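Local coordinates for protein phycocyanobilin lyase subunit beta (Nostoc sp. PCC 7120, PDB 5N3U) that pairs with the alpha subunit CpcE to form the lyase that is probably required for attaching the phycocyanobilin chromophore to the phycocyanin alpha chain, CpcA, at residues A39-Y43 with A78-S82; V64-L68 with R84-A88; Y81-T85 with V110-A114; L98-A102 with A114-L118. One frame throughout, in Å; residues are numbered along the deposited sequence.

Contact 1: residues A39-Y43 with A78-S82; sequences AVFGY and ARAYS
This is a buried loop-to-helix packing contact near the N-terminal end of the modelled chain, where the turn that follows helix 34-40 meets the first half of helix 76-89. Residues 78-82 are regular helix. Segment 39-43 includes a type I turn from Val40 to Tyr43, closed by Tyr43 N to Val40 O at 3.1 Å, with Gly42 N to Ala39 O also at 3.1 Å. The backbones come closest at Phe41 and Ala78, whose CA atoms are 4.5 Å apart, a proximity that the small methyl of Ala78 permits: its CB lies 3.4 Å from Phe41 O and 3.9 Å from Phe41 CB. In this alpha-helical HEAT-repeat solenoid, Phe41 reaches from the inter-helical turn onto the next repeat's helix. Its chi1 is m, and Tyr81 CB sits over the ring face, a CH-pi contact 3.4 Å from the centroid. Tyr81, also m, directs its own ring away, so the two rings, 5.5 Å apart by centroid with planes at 26°, barely overlap. Phe41 CD2 lies 3.6 Å from Ser82 OG, the short serine fitting beside the large ring. Leu56 of helix 46-59 also touches Phe41, while Pro46 and Ala49 of that helix pack on Tyr81.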
loop_
_atom_site.group_PDB
_atom_site.type_symbol
_atom_site.label_atom_id
_atom_site.label_comp_id
_atom_site.label_asym_id
_atom_site.label_seq_id
_atom_site.Cartn_x
_atom_site.Cartn_y
_atom_site.Cartn_z
ATOM N N ALA B 39 1.069 -14.016 14.576
ATOM C CA ALA B 39 -0.135 -13.205 14.545
ATOM C C ALA B 39 0.089 -11.838 15.227
ATOM O O ALA B 39 -0.533 -10.890 14.855
ATOM C CB ALA B 39 -1.277 -13.930 15.208
ATOM N N VAL B 40 1.010 -11.748 16.180
ATOM C CA VAL B 40 1.317 -10.500 16.835
ATOM C C VAL B 40 1.762 -9.438 15.814
ATOM O O VAL B 40 1.533 -8.268 16.041
ATOM C CB VAL B 40 2.362 -10.652 17.946
ATOM C CG1 VAL B 40 2.875 -9.312 18.438
ATOM C CG2 VAL B 40 1.738 -11.448 19.095
ATOM N N PHE B 41 2.428 -9.831 14.731
ATOM C CA PHE B 41 2.920 -8.825 13.764
ATOM C C PHE B 41 1.773 -8.008 13.150
ATOM O O PHE B 41 1.954 -6.901 12.714
ATOM C CB PHE B 41 3.650 -9.501 12.626
ATOM C CG PHE B 41 4.830 -10.344 12.979
ATOM C CD1 PHE B 41 5.613 -10.131 14.138
ATOM C CD2 PHE B 41 5.216 -11.323 12.097
ATOM C CE1 PHE B 41 6.746 -10.886 14.359
ATOM C CE2 PHE B 41 6.334 -12.101 12.325
ATOM C CZ PHE B 41 7.109 -11.899 13.465
ATOM N N GLY B 42 0.577 -8.519 13.161
ATOM C CA GLY B 42 -0.606 -7.849 12.673
ATOM C C GLY B 42 -1.176 -6.736 13.552
ATOM O O GLY B 42 -2.085 -6.062 13.126
ATOM N N TYR B 43 -0.649 -6.561 14.748
ATOM C CA TYR B 43 -1.074 -5.516 15.654
ATOM C C TYR B 43 0.070 -4.564 15.672
ATOM O O TYR B 43 1.216 -4.898 16.159
ATOM C CB TYR B 43 -1.172 -6.036 17.067
ATOM C CG TYR B 43 -2.046 -7.231 17.121
ATOM C CD1 TYR B 43 -3.380 -7.219 16.633
ATOM C CD2 TYR B 43 -1.551 -8.415 17.657
ATOM C CE1 TYR B 43 -4.159 -8.387 16.698
ATOM C CE2 TYR B 43 -2.320 -9.562 17.730
ATOM C CZ TYR B 43 -3.591 -9.559 17.256
ATOM O OH TYR B 43 -4.235 -10.766 17.372
ATOM N N ALA B 78 2.883 -6.055 8.920
ATOM C CA ALA B 78 3.108 -7.426 9.478
ATOM C C ALA B 78 4.057 -8.233 8.662
ATOM O O ALA B 78 4.942 -8.920 9.172
ATOM C CB ALA B 78 1.794 -8.130 9.543
ATOM N N ARG B 79 3.927 -8.104 7.334
ATOM C CA ARG B 79 4.725 -8.863 6.407
ATOM C C ARG B 79 6.202 -8.554 6.539
ATOM O O ARG B 79 7.046 -9.457 6.404
ATOM C CB ARG B 79 4.173 -8.635 4.985
ATOM C CG ARG B 79 4.836 -9.446 3.941
ATOM C CD ARG B 79 3.973 -9.549 2.654
ATOM N NE ARG B 79 3.878 -8.291 1.919
ATOM C CZ ARG B 79 2.831 -7.437 1.897
ATOM N NH1 ARG B 79 2.922 -6.344 1.171
ATOM N NH2 ARG B 79 1.712 -7.638 2.637
ATOM N N ALA B 80 6.533 -7.300 6.826
ATOM C CA ALA B 80 7.858 -6.879 6.936
ATOM C C ALA B 80 8.518 -7.609 8.122
ATOM O O ALA B 80 9.660 -7.941 8.061
ATOM C CB ALA B 80 7.901 -5.396 7.188
ATOM N N TYR B 81 7.770 -7.811 9.196
ATOM C CA TYR B 81 8.251 -8.544 10.367
ATOM C C TYR B 81 8.459 -9.986 10.047
ATOM O O TYR B 81 9.470 -10.560 10.484
ATOM C CB TYR B 81 7.293 -8.428 11.577
ATOM C CG TYR B 81 7.398 -7.096 12.251
ATOM C CD1 TYR B 81 8.540 -6.773 12.996
ATOM C CD2 TYR B 81 6.360 -6.161 12.187
ATOM C CE1 TYR B 81 8.652 -5.534 13.641
ATOM C CE2 TYR B 81 6.444 -4.907 12.830
ATOM C CZ TYR B 81 7.617 -4.602 13.534
ATOM O OH TYR B 81 7.712 -3.390 14.214
ATOM N N SER B 82 7.576 -10.616 9.287
ATOM C CA SER B 82 7.807 -11.999 8.868
ATOM C C SER B 82 9.114 -12.119 8.110
ATOM O O SER B 82 9.928 -12.991 8.364
ATOM C CB SER B 82 6.693 -12.552 8.028
ATOM O OG SER B 82 5.532 -12.711 8.784
#

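Contact 2: residues V64-L68 with R84-A88; sequences VPQLL and RTLAA
Leu86 is the central side chain where helix 64-69 packs against helix 76-89. The helical segments cross at -150°, nearly antiparallel, with axes 10.4 Å apart at closest and Val64 CA 6.9 Å from Leu86 CA. Such width suits long aliphatic side chains. Leu86, in the mt rotamer, starts sideways but brings CD2 among three partners: 3.8 Å from Leu67 CB, 3.9 Å from Leu68 CD2 and 4.2 Å from Val64 CG1. Leu67 and Leu68 are mt as well; the CA-to-CB bond of Leu67 points toward the other helix, whereas Leu68 sets off sideways and only its end comes nearer. Thr85, chi1 m, offers its methyl to the interface, CG2 being 3.8 Å from Leu67 CD1, and its hydroxyl is satisfied by Tyr81 O and Ser53. Consecutive in the chain, these helices form the antiparallel two-helix unit of a HEAT repeat. On the flanks, Ile38 of helix 34-40 touches Leu67, Leu56 of helix 46-59 covers Thr85, and Pro142 of an alpha subunit packs on Leu68.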
loop_
_atom_site.group_PDB
_atom_site.type_symbol
_atom_site.label_atom_id
_atom_site.label_comp_id
_atom_site.label_asym_id
_atom_site.label_seq_id
_atom_site.Cartn_x
_atom_site.Cartn_y
_atom_site.Cartn_z
ATOM N N VAL B 64 10.628 -21.944 10.997
ATOM C CA VAL B 64 10.699 -21.519 9.604
ATOM C C VAL B 64 9.497 -21.981 8.752
ATOM O O VAL B 64 8.955 -21.153 8.085
ATOM C CB VAL B 64 12.058 -21.886 8.971
ATOM C CG1 VAL B 64 12.015 -21.688 7.468
ATOM C CG2 VAL B 64 13.077 -21.046 9.593
ATOM N N PRO B 65 9.035 -23.251 8.821
ATOM C CA PRO B 65 7.910 -23.658 8.018
ATOM C C PRO B 65 6.636 -22.836 8.225
ATOM O O PRO B 65 5.922 -22.491 7.251
ATOM C CB PRO B 65 7.659 -25.120 8.485
ATOM C CG PRO B 65 9.020 -25.606 8.733
ATOM C CD PRO B 65 9.687 -24.427 9.437
ATOM N N GLN B 66 6.303 -22.568 9.476
ATOM C CA GLN B 66 5.131 -21.729 9.749
ATOM C C GLN B 66 5.360 -20.276 9.384
ATOM O O GLN B 66 4.451 -19.615 8.827
ATOM C CB GLN B 66 4.717 -21.879 11.211
ATOM C CG GLN B 66 3.895 -23.182 11.421
ATOM C CD GLN B 66 3.828 -23.528 12.869
ATOM O OE1 GLN B 66 4.863 -23.753 13.483
ATOM N NE2 GLN B 66 2.651 -23.523 13.441
ATOM N N LEU B 67 6.530 -19.750 9.674
ATOM C CA LEU B 67 6.818 -18.401 9.136
ATOM C C LEU B 67 6.629 -18.337 7.620
ATOM O O LEU B 67 6.041 -17.406 7.131
ATOM C CB LEU B 67 8.168 -17.970 9.450
ATOM C CG LEU B 67 8.406 -17.478 10.885
ATOM C CD1 LEU B 67 9.882 -17.529 11.166
ATOM C CD2 LEU B 67 7.912 -16.052 11.085
ATOM N N LEU B 68 7.099 -19.327 6.858
ATOM C CA LEU B 68 6.939 -19.298 5.394
ATOM C C LEU B 68 5.512 -19.400 4.885
ATOM O O LEU B 68 5.274 -18.919 3.786
ATOM C CB LEU B 68 7.703 -20.392 4.663
ATOM C CG LEU B 68 9.180 -20.355 4.826
ATOM C CD1 LEU B 68 9.897 -21.645 4.384
ATOM C CD2 LEU B 68 9.774 -19.190 4.170
ATOM N N ARG B 84 11.661 -10.008 8.036
ATOM C CA ARG B 84 12.790 -9.711 8.885
ATOM C C ARG B 84 13.200 -10.923 9.795
ATOM O O ARG B 84 14.372 -11.185 10.031
ATOM C CB ARG B 84 12.538 -8.447 9.703
ATOM C CG ARG B 84 13.814 -7.877 10.364
ATOM C CD ARG B 84 13.653 -6.447 10.909
ATOM N NE ARG B 84 12.851 -5.581 10.019
ATOM C CZ ARG B 84 11.588 -5.193 10.185
ATOM N NH1 ARG B 84 10.852 -5.609 11.186
ATOM N NH2 ARG B 84 11.022 -4.389 9.282
ATOM N N THR B 85 12.216 -11.610 10.301
ATOM C CA THR B 85 12.385 -12.717 11.151
ATOM C C THR B 85 12.981 -13.871 10.388
ATOM O O THR B 85 13.984 -14.474 10.831
ATOM C CB THR B 85 11.065 -13.117 11.730
ATOM O OG1 THR B 85 10.520 -12.014 12.448
ATOM C CG2 THR B 85 11.208 -14.250 12.661
ATOM N N LEU B 86 12.450 -14.175 9.222
ATOM C CA LEU B 86 13.113 -15.154 8.343
ATOM C C LEU B 86 14.514 -14.810 7.986
ATOM O O LEU B 86 15.382 -15.700 7.969
ATOM C CB LEU B 86 12.298 -15.334 7.037
ATOM C CG LEU B 86 11.043 -16.055 7.192
ATOM C CD1 LEU B 86 10.041 -15.741 6.075
ATOM C CD2 LEU B 86 11.301 -17.540 7.397
ATOM N N ALA B 87 14.789 -13.533 7.696
ATOM C CA ALA B 87 16.116 -13.108 7.346
ATOM C C ALA B 87 17.054 -13.329 8.573
ATOM O O ALA B 87 18.133 -13.817 8.412
ATOM C CB ALA B 87 16.162 -11.606 6.952
ATOM N N ALA B 88 16.599 -13.003 9.769
ATOM C CA ALA B 88 17.454 -13.155 10.985
ATOM C C ALA B 88 17.703 -14.626 11.340
ATOM O O ALA B 88 18.801 -14.980 11.799
ATOM C CB ALA B 88 16.742 -12.494 12.152
#

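Contact 3: residues Y81-T85 with V110-A114; sequences YSIRT and VRRAA
Two helices of successive HEAT repeats lie side by side here, 76-89 and 108-118, stacked in the same direction as expected in an alpha solenoid. The segment axes are 6° from parallel and 8.5 Å apart, with CA pairs Arg84-Ala113 at 5.4 Å and Ile83-Ala114 at 6.1 Å. Tyr81 faces away, but its carbonyl O accepts Thr85 N at 2.9 Å within the helix. Ile83 points across and fills most of the gap: chi1 and chi2 both m put CG1 4.1 Å from Val110 CG1, and CG2 4.0 Å from Ala113 CB and 3.8 Å from Ala114 CB. The small methyls of Ala113 and Ala114 allow this approach, and the branched Ile83 fills the space beside them. Arg84, sideways with chi1 t, lays its CB 4.3 Å from Ala113 CB; its NE donates to Leu276 O of an alpha subunit, which also packs on Ala113, so this edge of the helix pair meets the partner protein. Thr85 turns elsewhere, and its OG1 donates to Tyr81 O at 2.7 Å.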
loop_
_atom_site.group_PDB
_atom_site.type_symbol
_atom_site.label_atom_id
_atom_site.label_comp_id
_atom_site.label_asym_id
_atom_site.label_seq_id
_atom_site.Cartn_x
_atom_site.Cartn_y
_atom_site.Cartn_z
ATOM N N TYR B 81 7.770 -7.811 9.196
ATOM C CA TYR B 81 8.251 -8.544 10.367
ATOM C C TYR B 81 8.459 -9.986 10.047
ATOM O O TYR B 81 9.470 -10.560 10.484
ATOM C CB TYR B 81 7.293 -8.428 11.577
ATOM C CG TYR B 81 7.398 -7.096 12.251
ATOM C CD1 TYR B 81 8.540 -6.773 12.996
ATOM C CD2 TYR B 81 6.360 -6.161 12.187
ATOM C CE1 TYR B 81 8.652 -5.534 13.641
ATOM C CE2 TYR B 81 6.444 -4.907 12.830
ATOM C CZ TYR B 81 7.617 -4.602 13.534
ATOM O OH TYR B 81 7.712 -3.390 14.214
ATOM N N SER B 82 7.576 -10.616 9.287
ATOM C CA SER B 82 7.807 -11.999 8.868
ATOM C C SER B 82 9.114 -12.119 8.110
ATOM O O SER B 82 9.928 -12.991 8.364
ATOM C CB SER B 82 6.693 -12.552 8.028
ATOM O OG SER B 82 5.532 -12.711 8.784
ATOM N N ILE B 83 9.298 -11.242 7.156
ATOM C CA ILE B 83 10.471 -11.273 6.321
ATOM C C ILE B 83 11.728 -10.992 7.138
ATOM O O ILE B 83 12.761 -11.597 6.925
ATOM C CB ILE B 83 10.359 -10.300 5.182
ATOM C CG1 ILE B 83 9.118 -10.629 4.310
ATOM C CG2 ILE B 83 11.668 -10.338 4.386
ATOM C CD1 ILE B 83 9.126 -12.008 3.721
ATOM N N ARG B 84 11.661 -10.008 8.036
ATOM C CA ARG B 84 12.790 -9.711 8.885
ATOM C C ARG B 84 13.200 -10.923 9.795
ATOM O O ARG B 84 14.372 -11.185 10.031
ATOM C CB ARG B 84 12.538 -8.447 9.703
ATOM C CG ARG B 84 13.814 -7.877 10.364
ATOM C CD ARG B 84 13.653 -6.447 10.909
ATOM N NE ARG B 84 12.851 -5.581 10.019
ATOM C CZ ARG B 84 11.588 -5.193 10.185
ATOM N NH1 ARG B 84 10.852 -5.609 11.186
ATOM N NH2 ARG B 84 11.022 -4.389 9.282
ATOM N N THR B 85 12.216 -11.610 10.301
ATOM C CA THR B 85 12.385 -12.717 11.151
ATOM C C THR B 85 12.981 -13.871 10.388
ATOM O O THR B 85 13.984 -14.474 10.831
ATOM C CB THR B 85 11.065 -13.117 11.730
ATOM O OG1 THR B 85 10.520 -12.014 12.448
ATOM C CG2 THR B 85 11.208 -14.250 12.661
ATOM N N VAL B 110 9.221 -4.020 3.349
ATOM C CA VAL B 110 9.294 -5.468 3.079
ATOM C C VAL B 110 10.475 -5.780 2.195
ATOM O O VAL B 110 11.222 -6.727 2.456
ATOM C CB VAL B 110 8.011 -5.959 2.442
ATOM C CG1 VAL B 110 8.181 -7.394 1.890
ATOM C CG2 VAL B 110 6.904 -5.910 3.427
ATOM N N ARG B 111 10.612 -5.059 1.100
ATOM C CA ARG B 111 11.678 -5.268 0.158
ATOM C C ARG B 111 13.084 -5.113 0.774
ATOM O O ARG B 111 14.001 -5.877 0.422
ATOM C CB ARG B 111 11.507 -4.300 -1.030
ATOM C CG ARG B 111 10.172 -4.430 -1.770
ATOM C CD ARG B 111 10.035 -3.519 -2.984
ATOM N NE ARG B 111 10.934 -4.037 -4.001
ATOM C CZ ARG B 111 11.382 -3.351 -5.031
ATOM N NH1 ARG B 111 10.995 -2.091 -5.265
ATOM N NH2 ARG B 111 12.215 -3.948 -5.840
ATOM N N ARG B 112 13.287 -4.088 1.625
ATOM C CA ARG B 112 14.573 -3.839 2.179
ATOM C C ARG B 112 14.971 -4.965 3.087
ATOM O O ARG B 112 16.156 -5.357 3.106
ATOM C CB ARG B 112 14.657 -2.518 2.940
ATOM C CG ARG B 112 14.471 -1.278 2.020
ATOM C CD ARG B 112 14.660 0.032 2.734
ATOM N NE ARG B 112 13.716 0.175 3.830
ATOM C CZ ARG B 112 12.718 1.089 3.886
ATOM N NH1 ARG B 112 12.532 1.990 2.925
ATOM N NH2 ARG B 112 11.911 1.068 4.897
ATOM N N ALA B 113 14.020 -5.456 3.869
ATOM C CA ALA B 113 14.264 -6.571 4.803
ATOM C C ALA B 113 14.674 -7.826 4.048
ATOM O O ALA B 113 15.523 -8.560 4.489
ATOM C CB ALA B 113 13.035 -6.851 5.706
ATOM N N ALA B 114 14.055 -8.039 2.886
ATOM C CA ALA B 114 14.327 -9.200 2.088
ATOM C C ALA B 114 15.717 -9.097 1.409
ATOM O O ALA B 114 16.466 -10.048 1.436
ATOM C CB ALA B 114 13.238 -9.343 1.080
#

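Contact 4: residues L98-A102 with A114-L118; sequences LIDAA and AAKGL
Both segments are helical and run roughly antiparallel, their axes 8.8 Å apart at closest approach and crossing at -141°. The nearest CA atoms, those of Leu98 and Ala114, are 5.1 Å apart. Within the helices, Ala102 N bonds to Leu98 O at 2.9 Å and Leu118 N to Ala114 O at 2.8 Å. Small residues at the crossing make the close approach possible. The methyl of Ala114 points at the other helix, with its CB 3.5 Å from Leu98 O, 3.8 Å from Ala101 CB and 3.9 Å from Ala102 CB; a larger side chain would press on that backbone. Helices 95-104 and 108-118 follow one another in the chain and form an antiparallel hairpin, the building unit of the HEAT-repeat family. Toward the C-terminal end of 114-118 larger groups take over. Leu118, mt, swings its end inward so that CD2 lies 3.8 Å from Leu98 CB and 3.9 Å from Ile99 CG1, while CD1 lies 4.0 Å from Ala102 CB. Leu98, chi1 -90° and chi2 37°, extends over Gly117, with CD2 4.0 Å from Gly117 C. A side chain on that glycine would be tight, since an ideal CB would fall 3.3 Å from Leu98 CD2. Ile83 of helix 76-89 packs on Leu98 and Ala114, and Thr141 of helix 130-145 touches Ile99 and Leu118.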
loop_
_atom_site.group_PDB
_atom_site.type_symbol
_atom_site.label_atom_id
_atom_site.label_comp_id
_atom_site.label_asym_id
_atom_site.label_seq_id
_atom_site.Cartn_x
_atom_site.Cartn_y
_atom_site.Cartn_z
ATOM N N LEU B 98 11.934 -14.807 0.088
ATOM C CA LEU B 98 12.675 -13.599 0.096
ATOM C C LEU B 98 12.870 -12.991 -1.273
ATOM O O LEU B 98 12.825 -11.777 -1.464
ATOM C CB LEU B 98 14.030 -13.779 0.762
ATOM C CG LEU B 98 14.159 -13.563 2.231
ATOM C CD1 LEU B 98 13.006 -14.007 3.045
ATOM C CD2 LEU B 98 15.488 -14.129 2.731
ATOM N N ILE B 99 13.046 -13.846 -2.252
ATOM C CA ILE B 99 13.154 -13.340 -3.648
ATOM C C ILE B 99 11.882 -12.687 -4.132
ATOM O O ILE B 99 11.861 -11.536 -4.658
ATOM C CB ILE B 99 13.524 -14.465 -4.582
ATOM C CG1 ILE B 99 14.964 -14.795 -4.382
ATOM C CG2 ILE B 99 13.269 -14.069 -6.020
ATOM C CD1 ILE B 99 15.392 -16.002 -5.221
ATOM N N ASP B 100 10.764 -13.297 -3.788
ATOM C CA ASP B 100 9.510 -12.709 -4.131
ATOM C C ASP B 100 9.268 -11.395 -3.502
ATOM O O ASP B 100 8.780 -10.482 -4.134
ATOM C CB ASP B 100 8.356 -13.613 -3.646
ATOM C CG ASP B 100 8.040 -14.637 -4.627
ATOM O OD1 ASP B 100 8.518 -14.488 -5.772
ATOM O OD2 ASP B 100 7.329 -15.625 -4.305
ATOM N N ALA B 101 9.556 -11.294 -2.228
ATOM C CA ALA B 101 9.440 -10.099 -1.496
ATOM C C ALA B 101 10.329 -9.016 -1.989
ATOM O O ALA B 101 9.886 -7.918 -2.206
ATOM C CB ALA B 101 9.782 -10.362 -0.043
ATOM N N ALA B 102 11.583 -9.316 -2.236
ATOM C CA ALA B 102 12.486 -8.330 -2.776
ATOM C C ALA B 102 12.109 -7.840 -4.160
ATOM O O ALA B 102 12.217 -6.662 -4.455
ATOM C CB ALA B 102 13.864 -8.878 -2.790
ATOM N N ALA B 114 14.055 -8.039 2.886
ATOM C CA ALA B 114 14.327 -9.200 2.088
ATOM C C ALA B 114 15.717 -9.097 1.409
ATOM O O ALA B 114 16.466 -10.048 1.436
ATOM C CB ALA B 114 13.238 -9.343 1.080
ATOM N N ALA B 115 16.079 -7.906 0.920
ATOM C CA ALA B 115 17.344 -7.623 0.270
ATOM C C ALA B 115 18.499 -7.902 1.219
ATOM O O ALA B 115 19.414 -8.643 0.880
ATOM C CB ALA B 115 17.352 -6.182 -0.203
ATOM N N LYS B 116 18.418 -7.381 2.415
ATOM C CA LYS B 116 19.416 -7.729 3.422
ATOM C C LYS B 116 19.492 -9.206 3.668
ATOM O O LYS B 116 20.587 -9.778 3.689
ATOM C CB LYS B 116 19.176 -6.999 4.714
ATOM C CG LYS B 116 20.286 -7.189 5.760
ATOM C CD LYS B 116 20.012 -6.374 7.019
ATOM C CE LYS B 116 21.144 -6.474 8.014
ATOM N NZ LYS B 116 20.630 -5.990 9.328
ATOM N N GLY B 117 18.353 -9.837 3.889
ATOM C CA GLY B 117 18.300 -11.231 4.139
ATOM C C GLY B 117 18.888 -12.127 3.047
ATOM O O GLY B 117 19.565 -13.102 3.338
ATOM N N LEU B 118 18.663 -11.747 1.811
ATOM C CA LEU B 118 19.103 -12.550 0.684
ATOM C C LEU B 118 20.639 -12.789 0.721
ATOM O O LEU B 118 21.119 -13.770 0.130
ATOM C CB LEU B 118 18.728 -11.904 -0.595
ATOM C CG LEU B 118 17.303 -12.229 -0.998
ATOM C CD1 LEU B 118 16.899 -11.387 -2.150
ATOM C CD2 LEU B 118 17.159 -13.738 -1.319
#

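In the fold
The four contacts follow the solenoid from near its N-terminal end toward its middle: contact 1 lies 16 Å from the centre of the chain, contact 4 only 4 Å. Helix 76-89 takes part in contacts 1, 2 and 3, and helix 108-118 joins contact 3 to contact 4 through Ala114. Contacts 1 and 2 cross along the chain and have centres 11 Å apart, while contacts 1 and 4, 16 Å apart, come in series without touching. Contacts 3 and 4, 7 Å apart, adjoin where Ile83 CG2 lies 4.1 Å from Leu98 CD1. Antiparallel packing within repeats and parallel stacking between them thus meet on these shared helices, building a scaffold against which alpha-subunit chains pack.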